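Oxalate biosynthetic component 1 (Burkholderia thailandensis, PDB 5IKY) is a bifunctional enzyme of quorum sensing-dependent oxalate production, combining a serine hydrolase of the alpha/beta-hydrolase type with an additional lyase activity. Local coordinates at residues 327-330 with 331-334; 530-533 with 534-538; 799-802 with 803-807; 942-945 with 946-949; 1017-1020 with 1021-1025. All coordinates share one frame; numbering follows the deposited sequence.

In the fold
The five contacts come in series along the chain. Contacts 2 to 5 each lie within one helix, and contact 1 spans the loop-to-helix junction that opens helix 330-343 in the barrel of parallel strands that belongs to the keto acid cleavage family. Contact 2, on helix 530-541, has its centre about 36 Å from that of contact 1. Contacts 3, 4 and 5 all lie within the C-terminal alpha/beta-hydrolase part; contacts 3 and 4 are closest, with centres about 26 Å apart, on helices that connect strands of the same mixed sheet. Contacts 1 and 3 are about 70 Å apart between centres and on opposite sides of the chain's centre, consistent with two activities housed in separate parts of one chain.

Contact 1: residues 327-330 with 331-334; sequences DNPN and AFLA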
loop_
_atom_site.group_PDB
_atom_site.type_symbol
_atom_site.label_atom_id
_atom_site.label_comp_id
_atom_site.label_asym_id
_atom_site.label_seq_id
_atom_site.Cartn_x
_atom_site.Cartn_y
_atom_site.Cartn_z
ATOM N N ASP A 327 -10.311 -24.997 25.772
ATOM C CA ASP A 327 -9.936 -24.635 27.128
ATOM C C ASP A 327 -8.577 -23.938 27.132
ATOM O O ASP A 327 -7.775 -24.118 26.217
ATOM C CB ASP A 327 -9.907 -25.875 28.026
ATOM C CG ASP A 327 -9.741 -25.527 29.493
ATOM O OD1 ASP A 327 -10.327 -24.513 29.930
ATOM O OD2 ASP A 327 -9.030 -26.266 30.208
ATOM N N ASN A 328 -8.332 -23.129 28.155
ATOM C CA ASN A 328 -7.042 -22.471 28.314
ATOM C C ASN A 328 -6.525 -22.608 29.745
ATOM O O ASN A 328 -6.634 -21.674 30.539
ATOM C CB ASN A 328 -7.137 -20.989 27.927
ATOM C CG ASN A 328 -7.624 -20.783 26.496
ATOM O OD1 ASN A 328 -6.853 -20.893 25.543
ATOM N ND2 ASN A 328 -8.905 -20.472 26.345
ATOM N N PRO A 329 -5.966 -23.782 30.079
ATOM C CA PRO A 329 -5.426 -24.041 31.419
ATOM C C PRO A 329 -4.321 -23.057 31.795
ATOM O O PRO A 329 -3.641 -22.525 30.916
ATOM C CB PRO A 329 -4.878 -25.467 31.310
ATOM C CG PRO A 329 -5.648 -26.079 30.189
ATOM C CD PRO A 329 -5.863 -24.966 29.210
ATOM N N ASN A 330 -4.146 -22.834 33.093
ATOM C CA ASN A 330 -3.244 -21.803 33.592
ATOM C C ASN A 330 -1.767 -22.054 33.283
ATOM O O ASN A 330 -1.051 -21.132 32.892
ATOM C CB ASN A 330 -3.440 -21.638 35.101
ATOM C CG ASN A 330 -4.811 -21.089 35.451
ATOM O OD1 ASN A 330 -5.330 -20.207 34.766
ATOM N ND2 ASN A 330 -5.407 -21.610 36.518
ATOM N N ALA A 331 -1.311 -23.291 33.463
ATOM C CA ALA A 331 0.081 -23.628 33.167
ATOM C C ALA A 331 0.378 -23.446 31.686
ATOM O O ALA A 331 1.466 -23.010 31.310
ATOM C CB ALA A 331 0.392 -25.049 33.589
ATOM N N PHE A 332 -0.594 -23.795 30.852
ATOM C CA PHE A 332 -0.471 -23.612 29.414
ATOM C C PHE A 332 -0.317 -22.138 29.077
ATOM O O PHE A 332 0.602 -21.748 28.355
ATOM C CB PHE A 332 -1.685 -24.195 28.687
ATOM C CG PHE A 332 -1.837 -23.697 27.281
ATOM C CD1 PHE A 332 -0.978 -24.126 26.284
ATOM C CD2 PHE A 332 -2.841 -22.800 26.956
ATOM C CE1 PHE A 332 -1.113 -23.663 24.992
ATOM C CE2 PHE A 332 -2.984 -22.336 25.663
ATOM C CZ PHE A 332 -2.121 -22.769 24.679
ATOM N N LEU A 333 -1.224 -21.324 29.609
ATOM C CA LEU A 333 -1.194 -19.883 29.390
ATOM C C LEU A 333 0.106 -19.259 29.882
ATOM O O LEU A 333 0.604 -18.302 29.290
ATOM C CB LEU A 333 -2.386 -19.220 30.077
ATOM C CG LEU A 333 -3.733 -19.551 29.439
ATOM C CD1 LEU A 333 -4.862 -18.913 30.220
ATOM C CD2 LEU A 333 -3.747 -19.081 27.991
ATOM N N ALA A 334 0.652 -19.808 30.961
ATOM C CA ALA A 334 1.923 -19.334 31.497
ATOM C C ALA A 334 3.059 -19.672 30.537
ATOM O O ALA A 334 3.989 -18.886 30.364
ATOM C CB ALA A 334 2.185 -19.935 32.874
#
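Asn328 and Pro329 meet Phe332 and Leu333 where a loop turns into helix 330-343, so this is a local contact at a helix N-terminus. The helix joins strands 310-313 and 346-351, neighbouring parallel strands of a beta/alpha barrel. Pro329 occupies the N-cap. A proline suits the place, because the start of a helix has no preceding turn to receive an N-H and the ring nitrogen has none to offer. Its carbonyl closes the first turn: Leu333 N donates to Pro329 O at 3.0 Å, almost straight (167° at the hydrogen) and in the carbonyl plane. One residue on, Ala334 N reaches Asn330 O at 2.9 Å. The proline ring also contributes apolar surface, with Pro329 CD 4.3 Å from Phe332 CB.

Asn328 is buried, and its amide is held from beyond the contact: OD1 accepts from Arg294 NH2 and ND2 gives to Gly316 O. Both hydrogen bonds fix the rotation of the amide, which is why asparagine serves well here. Asn328 OD1 lies at the edge of the Phe332 ring, near its plane and 4.1 Å from Phe332 CE2, with the amide plane turned 27° from the ring. The phenyl goes on to touch Arg294 and Arg295 of helix 293-296. The side chain of Asn328 is about 12 Å from the bound magnesium ion, too far to be a ligand. Leu333, with CG anti to its own carbonyl carbon (chi1 -69°), brings its branches back over the loop. There CD1 is 3.8 Å from Asn328 CB, while the same Leu333 CD1 comes within 3.3 Å of Asn328 O.

Contact 2: residues 530-533 with 534-538; sequences PDVA and LFRQA
Val532 and Arg536 lie side by side on helix 530-541, one turn apart and pointing the same way. The backbone beneath them is regular, with Arg536 N bonded to Val532 O at 3.1 Å and the turn's other donors, from Leu534 to Gln537, following the same four-residue spacing. From its CB, 3.6 Å from Val532 O, the arginine climbs along the preceding turn. Its CG lies beside the backbone N, which turns the chain toward the start of the helix (chi1 -75°) and leaves Arg536 CG 3.5 Å from Val532 O. The chain then runs extended: CD passes the same carbonyl and comes up to Val532 CG1, and NE follows alongside that methyl. At the tip, Val532 CG1 stands over one face of the guanidinium, off centre toward its rim, with Arg536 CZ 3.7 Å and NH1 3.6 Å from it.

A valine suits this place because its CG1 branch, anti to the backbone N, offers a methyl to a flat group without competing for its N-H bonds. Those point outward along the plane, and NH2 makes a salt bridge with Asp523. At the helix start, Asp531 likewise looks outward, to Arg696 and Asn706, while Leu534 packs on helices 562-579 and 682-690. Chemically, then, the labour is divided: an apolar methyl covers part of one face of the cation while Asp523 balances its charge through NH2, which should hold the guanidinium in place.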
loop_
_atom_site.group_PDB
_atom_site.type_symbol
_atom_site.label_atom_id
_atom_site.label_comp_id
_atom_site.label_asym_id
_atom_site.label_seq_id
_atom_site.Cartn_x
_atom_site.Cartn_y
_atom_site.Cartn_z
ATOM N N PRO A 530 12.309 -2.417 13.338
ATOM C CA PRO A 530 13.730 -2.233 13.662
ATOM C C PRO A 530 14.423 -1.124 12.865
ATOM O O PRO A 530 15.195 -0.361 13.447
ATOM C CB PRO A 530 14.341 -3.596 13.326
ATOM C CG PRO A 530 13.220 -4.560 13.519
ATOM C CD PRO A 530 11.982 -3.831 13.076
ATOM N N ASP A 531 14.158 -1.029 11.565
ATOM C CA ASP A 531 14.828 -0.029 10.737
ATOM C C ASP A 531 14.337 1.382 11.068
ATOM O O ASP A 531 15.116 2.335 11.051
ATOM C CB ASP A 531 14.640 -0.340 9.243
ATOM C CG ASP A 531 13.187 -0.279 8.801
ATOM O OD1 ASP A 531 12.293 -0.565 9.625
ATOM O OD2 ASP A 531 12.939 0.041 7.616
ATOM N N VAL A 532 13.050 1.510 11.380
ATOM C CA VAL A 532 12.496 2.781 11.838
ATOM C C VAL A 532 13.130 3.182 13.168
ATOM O O VAL A 532 13.458 4.351 13.391
ATOM C CB VAL A 532 10.955 2.709 11.988
ATOM C CG1 VAL A 532 10.432 3.851 12.850
ATOM C CG2 VAL A 532 10.293 2.730 10.621
ATOM N N ALA A 533 13.320 2.197 14.040
ATOM C CA ALA A 533 13.935 2.428 15.341
ATOM C C ALA A 533 15.400 2.830 15.193
ATOM O O ALA A 533 15.900 3.674 15.938
ATOM C CB ALA A 533 13.813 1.192 16.210
ATOM N N LEU A 534 16.082 2.224 14.226
ATOM C CA LEU A 534 17.496 2.500 14.010
ATOM C C LEU A 534 17.708 3.925 13.505
ATOM O O LEU A 534 18.646 4.605 13.925
ATOM C CB LEU A 534 18.098 1.494 13.028
ATOM C CG LEU A 534 19.617 1.587 12.860
ATOM C CD1 LEU A 534 20.313 1.340 14.189
ATOM C CD2 LEU A 534 20.102 0.603 11.811
ATOM N N PHE A 535 16.830 4.377 12.614
ATOM C CA PHE A 535 16.909 5.740 12.095
ATOM C C PHE A 535 16.653 6.769 13.196
ATOM O O PHE A 535 17.340 7.789 13.275
ATOM C CB PHE A 535 15.914 5.946 10.948
ATOM C CG PHE A 535 16.042 7.284 10.274
ATOM C CD1 PHE A 535 16.978 7.484 9.269
ATOM C CD2 PHE A 535 15.236 8.347 10.651
ATOM C CE1 PHE A 535 17.104 8.718 8.653
ATOM C CE2 PHE A 535 15.359 9.582 10.038
ATOM C CZ PHE A 535 16.293 9.767 9.039
ATOM N N ARG A 536 15.661 6.502 14.041
ATOM C CA ARG A 536 15.356 7.389 15.162
ATOM C C ARG A 536 16.487 7.393 16.184
ATOM O O ARG A 536 16.667 8.364 16.919
ATOM C CB ARG A 536 14.044 6.980 15.829
ATOM C CG ARG A 536 12.808 7.357 15.033
ATOM C CD ARG A 536 11.581 6.669 15.582
ATOM N NE ARG A 536 10.361 7.122 14.928
ATOM C CZ ARG A 536 9.192 6.503 15.037
ATOM N NH1 ARG A 536 9.096 5.404 15.770
ATOM N NH2 ARG A 536 8.126 6.978 14.409
ATOM N N GLN A 537 17.244 6.303 16.223
ATOM C CA GLN A 537 18.411 6.209 17.087
ATOM C C GLN A 537 19.523 7.130 16.576
ATOM O O GLN A 537 20.276 7.709 17.364
ATOM C CB GLN A 537 18.893 4.758 17.170
ATOM C CG GLN A 537 19.958 4.511 18.216
ATOM C CD GLN A 537 20.433 3.073 18.232
ATOM O OE1 GLN A 537 19.675 2.152 17.921
ATOM N NE2 GLN A 537 21.695 2.871 18.590
ATOM N N ALA A 538 19.616 7.267 15.254
ATOM C CA ALA A 538 20.583 8.176 14.639
ATOM C C ALA A 538 20.132 9.607 14.810
ATOM O O ALA A 538 20.935 10.497 15.089
ATOM C CB ALA A 538 20.773 7.852 13.164
#

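Contact 3: residues 799-802 with 803-807; sequences NGMA and QLFHG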
loop_
_atom_site.group_PDB
_atom_site.type_symbol
_atom_site.label_atom_id
_atom_site.label_comp_id
_atom_site.label_asym_id
_atom_site.label_seq_id
_atom_site.Cartn_x
_atom_site.Cartn_y
_atom_site.Cartn_z
ATOM N N ASN A 799 22.326 18.695 -20.859
ATOM C CA ASN A 799 21.807 18.872 -22.210
ATOM C C ASN A 799 20.535 18.064 -22.435
ATOM O O ASN A 799 19.541 18.583 -22.945
ATOM C CB ASN A 799 22.860 18.475 -23.248
ATOM C CG ASN A 799 24.034 19.431 -23.284
ATOM O OD1 ASN A 799 23.917 20.592 -22.892
ATOM N ND2 ASN A 799 25.176 18.947 -23.757
ATOM N N GLY A 800 20.578 16.791 -22.055
ATOM C CA GLY A 800 19.451 15.893 -22.230
ATOM C C GLY A 800 18.200 16.368 -21.519
ATOM O O GLY A 800 17.091 16.237 -22.040
ATOM N N MET A 801 18.377 16.921 -20.324
ATOM C CA MET A 801 17.260 17.458 -19.559
ATOM C C MET A 801 16.681 18.685 -20.252
ATOM O O MET A 801 15.467 18.887 -20.273
ATOM C CB MET A 801 17.696 17.813 -18.137
ATOM C CG MET A 801 16.874 17.142 -17.053
ATOM S SD MET A 801 17.094 17.919 -15.441
ATOM C CE MET A 801 16.396 19.537 -15.752
ATOM N N ALA A 802 17.563 19.498 -20.822
ATOM C CA ALA A 802 17.153 20.705 -21.528
ATOM C C ALA A 802 16.395 20.359 -22.802
ATOM O O ALA A 802 15.402 21.004 -23.142
ATOM C CB ALA A 802 18.359 21.566 -21.848
ATOM N N GLN A 803 16.874 19.339 -23.508
ATOM C CA GLN A 803 16.239 18.896 -24.742
ATOM C C GLN A 803 14.858 18.325 -24.461
ATOM O O GLN A 803 13.916 18.555 -25.221
ATOM C CB GLN A 803 17.105 17.857 -25.454
ATOM C CG GLN A 803 16.526 17.383 -26.777
ATOM C CD GLN A 803 17.407 16.360 -27.465
ATOM O OE1 GLN A 803 18.567 16.631 -27.776
ATOM N NE2 GLN A 803 16.859 15.175 -27.708
ATOM N N LEU A 804 14.742 17.581 -23.366
ATOM C CA LEU A 804 13.459 17.027 -22.952
ATOM C C LEU A 804 12.439 18.131 -22.682
ATOM O O LEU A 804 11.280 18.031 -23.087
ATOM C CB LEU A 804 13.628 16.151 -21.706
ATOM C CG LEU A 804 14.021 14.690 -21.948
ATOM C CD1 LEU A 804 14.491 14.027 -20.659
ATOM C CD2 LEU A 804 12.857 13.921 -22.555
ATOM N N PHE A 805 12.885 19.186 -22.004
ATOM C CA PHE A 805 12.020 20.314 -21.659
ATOM C C PHE A 805 11.615 21.138 -22.867
ATOM O O PHE A 805 10.529 21.723 -22.894
ATOM C CB PHE A 805 12.704 21.228 -20.637
ATOM C CG PHE A 805 12.405 20.875 -19.214
ATOM C CD1 PHE A 805 11.121 21.014 -18.710
ATOM C CD2 PHE A 805 13.408 20.428 -18.370
ATOM C CE1 PHE A 805 10.841 20.700 -17.401
ATOM C CE2 PHE A 805 13.131 20.110 -17.059
ATOM C CZ PHE A 805 11.846 20.247 -16.574
ATOM N N HIS A 806 12.494 21.191 -23.861
ATOM C CA HIS A 806 12.235 21.976 -25.061
ATOM C C HIS A 806 11.393 21.220 -26.072
ATOM O O HIS A 806 10.668 21.821 -26.856
ATOM C CB HIS A 806 13.554 22.411 -25.704
ATOM C CG HIS A 806 13.414 22.897 -27.111
ATOM N ND1 HIS A 806 13.104 24.204 -27.410
ATOM C CD2 HIS A 806 13.628 22.278 -28.295
ATOM C CE1 HIS A 806 13.065 24.356 -28.724
ATOM N NE2 HIS A 806 13.378 23.201 -29.282
ATOM N N GLY A 807 11.489 19.899 -26.042
ATOM C CA GLY A 807 10.643 19.073 -26.875
ATOM C C GLY A 807 9.252 19.035 -26.277
ATOM O O GLY A 807 8.253 18.849 -26.972
#
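The backbone from Asn799 to Gly807 is a continuous piece of helix 792-813, in which Gln803, Leu804, Phe805 and His806 each bond through N to the carbonyl four residues before, as with Phe805 N and Met801 O at 3.1 Å. On the buried side, Met801 and Phe805 lie side by side and point the same way. The thioether is bent at its last torsion (chi3 65°), which turns the terminal methyl toward the ring: Met801 CE is 3.6 Å from Phe805 CE2, at the ring's edge and in its plane. Methionine's flexible chain fits such a position because it can fold its end against an aromatic neighbour. The phenyl also sits close to the helix itself, Phe805 CD2 lying 3.2 Å from Met801 O, and its ring stacks with Phe932 of a strand in the sheet.

Leu804 folds back over the glycine a turn earlier, with Leu804 CG 3.4 Å from Gly800 O, and goes on to touch Ile1071. Small Ala802 suits the side pressed on strand 832-836, where it meets Ala834; Gln803, extended and polar, suits the exposed side. Met801 and Phe805 both reach Val782 of strand 780-782. Since the helix links this strand to its parallel neighbour 832-836, the arrangement is that of a beta-alpha-beta crossover, the apolar face of its helix laid on the sheet, as is typical of the alpha/beta-hydrolase fold.

Contact 4: residues 942-945 with 946-949; sequences QQLD and VQAC
Residues 942-945 and 946-949 are consecutive turns of helix 937-955, held by main-chain bonds such as Ala948 N to Leu944 O and Cys949 N to Asp945 O, each 3.0 Å. One carbonyl is gripped twice. Gln943 O receives a weak bond from Gln947 N and a second, also 3.3 Å long, from Gln947 NE2. The side-chain amide reaches it because the first torsion (chi1 -61°) swings Gln947 CG to the side of its backbone N, folding the chain back along the helix. The oxygen lies in the plane of that amide, whereas the donor stands 56° out of the plane of the Gln943 carbonyl. Glutamine suits the place, its chain being extended beyond CG so that the amide arrives over the carbonyl of the preceding turn. Its NE2 also passes 4.2 Å from Leu944 CD2, and Val946 CG2 approaches Gln942 O to 3.2 Å.

Buried polar ends find partners further off: Gln942 OE1 bonds to His981 N, Gln943 NE2 to Asn855 OD1, and Asp945 OD2 to Thr987 N. Together with helix 959-966, the helix forms the connection between parallel strands 929-935 and 969-976 of the hydrolase sheet. Leu944 and Gln947 lean on Tyr876 of helix 870-879, while Asp945 and Cys949 touch Phe966.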
loop_
_atom_site.group_PDB
_atom_site.type_symbol
_atom_site.label_atom_id
_atom_site.label_comp_id
_atom_site.label_asym_id
_atom_site.label_seq_id
_atom_site.Cartn_x
_atom_site.Cartn_y
_atom_site.Cartn_z
ATOM N N GLN A 942 14.925 28.621 -4.561
ATOM C CA GLN A 942 14.621 29.334 -3.325
ATOM C C GLN A 942 15.871 29.962 -2.717
ATOM O O GLN A 942 15.781 30.925 -1.956
ATOM C CB GLN A 942 13.957 28.398 -2.315
ATOM C CG GLN A 942 12.443 28.346 -2.433
ATOM C CD GLN A 942 11.834 27.229 -1.614
ATOM O OE1 GLN A 942 10.835 27.425 -0.920
ATOM N NE2 GLN A 942 12.430 26.045 -1.695
ATOM N N GLN A 943 17.035 29.417 -3.053
ATOM C CA GLN A 943 18.292 29.998 -2.605
ATOM C C GLN A 943 18.611 31.262 -3.400
ATOM O O GLN A 943 19.343 32.131 -2.927
ATOM C CB GLN A 943 19.432 28.985 -2.723
ATOM C CG GLN A 943 19.427 27.938 -1.620
ATOM C CD GLN A 943 20.413 26.815 -1.870
ATOM O OE1 GLN A 943 21.601 26.939 -1.573
ATOM N NE2 GLN A 943 19.923 25.706 -2.413
ATOM N N LEU A 944 18.058 31.363 -4.606
ATOM C CA LEU A 944 18.201 32.579 -5.402
ATOM C C LEU A 944 17.335 33.686 -4.813
ATOM O O LEU A 944 17.718 34.857 -4.809
ATOM C CB LEU A 944 17.818 32.341 -6.864
ATOM C CG LEU A 944 18.519 31.230 -7.648
ATOM C CD1 LEU A 944 18.244 31.377 -9.140
ATOM C CD2 LEU A 944 20.012 31.210 -7.371
ATOM N N ASP A 945 16.162 33.301 -4.320
ATOM C CA ASP A 945 15.233 34.239 -3.701
ATOM C C ASP A 945 15.827 34.821 -2.424
ATOM O O ASP A 945 15.685 36.013 -2.147
ATOM C CB ASP A 945 13.902 33.548 -3.398
ATOM C CG ASP A 945 13.269 32.934 -4.633
ATOM O OD1 ASP A 945 13.885 33.004 -5.718
ATOM O OD2 ASP A 945 12.161 32.367 -4.517
ATOM N N VAL A 946 16.492 33.965 -1.653
ATOM C CA VAL A 946 17.138 34.370 -0.410
ATOM C C VAL A 946 18.208 35.431 -0.657
ATOM O O VAL A 946 18.250 36.456 0.024
ATOM C CB VAL A 946 17.775 33.161 0.310
ATOM C CG1 VAL A 946 18.706 33.623 1.421
ATOM C CG2 VAL A 946 16.696 32.239 0.859
ATOM N N GLN A 947 19.066 35.178 -1.640
ATOM C CA GLN A 947 20.134 36.107 -1.987
ATOM C C GLN A 947 19.580 37.423 -2.519
ATOM O O GLN A 947 20.166 38.485 -2.303
ATOM C CB GLN A 947 21.072 35.481 -3.020
ATOM C CG GLN A 947 21.757 34.214 -2.548
ATOM C CD GLN A 947 22.712 33.657 -3.582
ATOM O OE1 GLN A 947 23.756 34.247 -3.860
ATOM N NE2 GLN A 947 22.359 32.514 -4.159
ATOM N N ALA A 948 18.451 37.345 -3.219
ATOM C CA ALA A 948 17.798 38.532 -3.757
ATOM C C ALA A 948 17.296 39.426 -2.628
ATOM O O ALA A 948 17.389 40.650 -2.706
ATOM C CB ALA A 948 16.653 38.140 -4.678
ATOM N N CYS A 949 16.766 38.804 -1.580
ATOM C CA CYS A 949 16.308 39.539 -0.407
ATOM C C CYS A 949 17.478 40.203 0.312
ATOM O O CYS A 949 17.363 41.330 0.792
ATOM C CB CYS A 949 15.557 38.613 0.553
ATOM S SG CYS A 949 14.005 37.949 -0.095
#

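Contact 5: residues 1017-1020 with 1021-1025; sequences ADVL and QHCLV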
loop_
_atom_site.group_PDB
_atom_site.type_symbol
_atom_site.label_atom_id
_atom_site.label_comp_id
_atom_site.label_asym_id
_atom_site.label_seq_id
_atom_site.Cartn_x
_atom_site.Cartn_y
_atom_site.Cartn_z
ATOM N N ALA A 1017 -6.039 6.742 -4.428
ATOM C CA ALA A 1017 -5.550 5.399 -4.144
ATOM C C ALA A 1017 -6.263 4.367 -5.015
ATOM O O ALA A 1017 -5.700 3.319 -5.335
ATOM C CB ALA A 1017 -5.729 5.066 -2.665
ATOM N N ASP A 1018 -7.503 4.670 -5.396
ATOM C CA ASP A 1018 -8.276 3.788 -6.266
ATOM C C ASP A 1018 -7.708 3.784 -7.677
ATOM O O ASP A 1018 -7.539 2.727 -8.286
ATOM C CB ASP A 1018 -9.746 4.208 -6.301
ATOM C CG ASP A 1018 -10.479 3.878 -5.015
ATOM O OD1 ASP A 1018 -10.099 2.894 -4.347
ATOM O OD2 ASP A 1018 -11.441 4.600 -4.679
ATOM N N VAL A 1019 -7.422 4.977 -8.192
ATOM C CA VAL A 1019 -6.849 5.129 -9.522
ATOM C C VAL A 1019 -5.515 4.396 -9.621
ATOM O O VAL A 1019 -5.233 3.727 -10.617
ATOM C CB VAL A 1019 -6.646 6.614 -9.880
ATOM C CG1 VAL A 1019 -6.108 6.752 -11.297
ATOM C CG2 VAL A 1019 -7.952 7.384 -9.722
ATOM N N LEU A 1020 -4.706 4.516 -8.572
ATOM C CA LEU A 1020 -3.387 3.896 -8.531
ATOM C C LEU A 1020 -3.462 2.377 -8.674
ATOM O O LEU A 1020 -2.722 1.784 -9.457
ATOM C CB LEU A 1020 -2.669 4.273 -7.229
ATOM C CG LEU A 1020 -1.232 3.784 -7.029
ATOM C CD1 LEU A 1020 -0.400 4.855 -6.342
ATOM C CD2 LEU A 1020 -1.206 2.501 -6.215
ATOM N N GLN A 1021 -4.359 1.752 -7.917
ATOM C CA GLN A 1021 -4.493 0.296 -7.936
ATOM C C GLN A 1021 -5.114 -0.213 -9.233
ATOM O O GLN A 1021 -4.881 -1.355 -9.632
ATOM C CB GLN A 1021 -5.320 -0.184 -6.746
ATOM C CG GLN A 1021 -4.533 -1.041 -5.765
ATOM C CD GLN A 1021 -4.224 -2.426 -6.309
ATOM O OE1 GLN A 1021 -4.937 -2.940 -7.173
ATOM N NE2 GLN A 1021 -3.143 -3.027 -5.819
ATOM N N HIS A 1022 -5.899 0.636 -9.890
ATOM C CA HIS A 1022 -6.450 0.297 -11.196
ATOM C C HIS A 1022 -5.353 0.286 -12.253
ATOM O O HIS A 1022 -5.363 -0.545 -13.161
ATOM C CB HIS A 1022 -7.559 1.277 -11.594
ATOM C CG HIS A 1022 -8.927 0.859 -11.150
ATOM N ND1 HIS A 1022 -9.922 1.764 -10.848
ATOM C CD2 HIS A 1022 -9.469 -0.369 -10.967
ATOM C CE1 HIS A 1022 -11.016 1.113 -10.493
ATOM N NE2 HIS A 1022 -10.767 -0.183 -10.556
ATOM N N CYS A 1023 -4.409 1.214 -12.129
ATOM C CA CYS A 1023 -3.305 1.318 -13.076
ATOM C C CYS A 1023 -2.196 0.308 -12.786
ATOM O O CYS A 1023 -1.290 0.125 -13.599
ATOM C CB CYS A 1023 -2.732 2.737 -13.070
ATOM S SG CYS A 1023 -3.877 4.011 -13.645
ATOM N N LEU A 1024 -2.265 -0.343 -11.629
ATOM C CA LEU A 1024 -1.280 -1.360 -11.273
ATOM C C LEU A 1024 -1.546 -2.674 -12.001
ATOM O O LEU A 1024 -0.626 -3.452 -12.252
ATOM C CB LEU A 1024 -1.265 -1.596 -9.760
ATOM C CG LEU A 1024 -0.524 -0.564 -8.907
ATOM C CD1 LEU A 1024 -0.535 -0.974 -7.441
ATOM C CD2 LEU A 1024 0.902 -0.372 -9.406
ATOM N N VAL A 1025 -2.809 -2.918 -12.337
ATOM C CA VAL A 1025 -3.189 -4.137 -13.040
ATOM C C VAL A 1025 -3.365 -3.877 -14.533
ATOM O O VAL A 1025 -3.400 -4.810 -15.336
ATOM C CB VAL A 1025 -4.493 -4.734 -12.473
ATOM C CG1 VAL A 1025 -4.366 -4.956 -10.972
ATOM C CG2 VAL A 1025 -5.675 -3.828 -12.783
#
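Ala1017 and Gln1021 begin this contact along helix 1015-1025, a short helix of the alpha/beta-hydrolase part of the chain that precedes strand 1038-1043. The bond here is weak, Gln1021 N lying 3.3 Å from Ala1017 O; the small methyl of Ala1017 turns off to Ile1011. Asp1018 comes next. Asp1018 O accepts from His1022 N at 3.1 Å, while the carboxylate forms a salt bridge with Arg502 of helix 497-510. That helix immediately precedes strand 514-515 of the barrel sheet, so an acidic residue is well placed here to tie the hydrolase part to it.

Val1019 follows, and its O accepts from Cys1023 N at 3.0 Å. Val1019 CG1 lies 4.2 Å from Cys1023 SG, an apolar pair of modest bulk suited to a side where Val1019 meets His1036 and Cys1023 meets Tyr1032. Leu1020 ends the segment. Cys1023 N, already bonded to Val1019 O, also gives a weak second bond to Leu1020 O. With CG anti to the backbone N (chi1 -177°), Leu1020 holds its branches out beside its own turn, and Leu1024 (chi1 -78°) reaches back to meet them at a slant. Methyl meets methyl there, Leu1020 CD2 resting 3.7 Å from Leu1024 CD1.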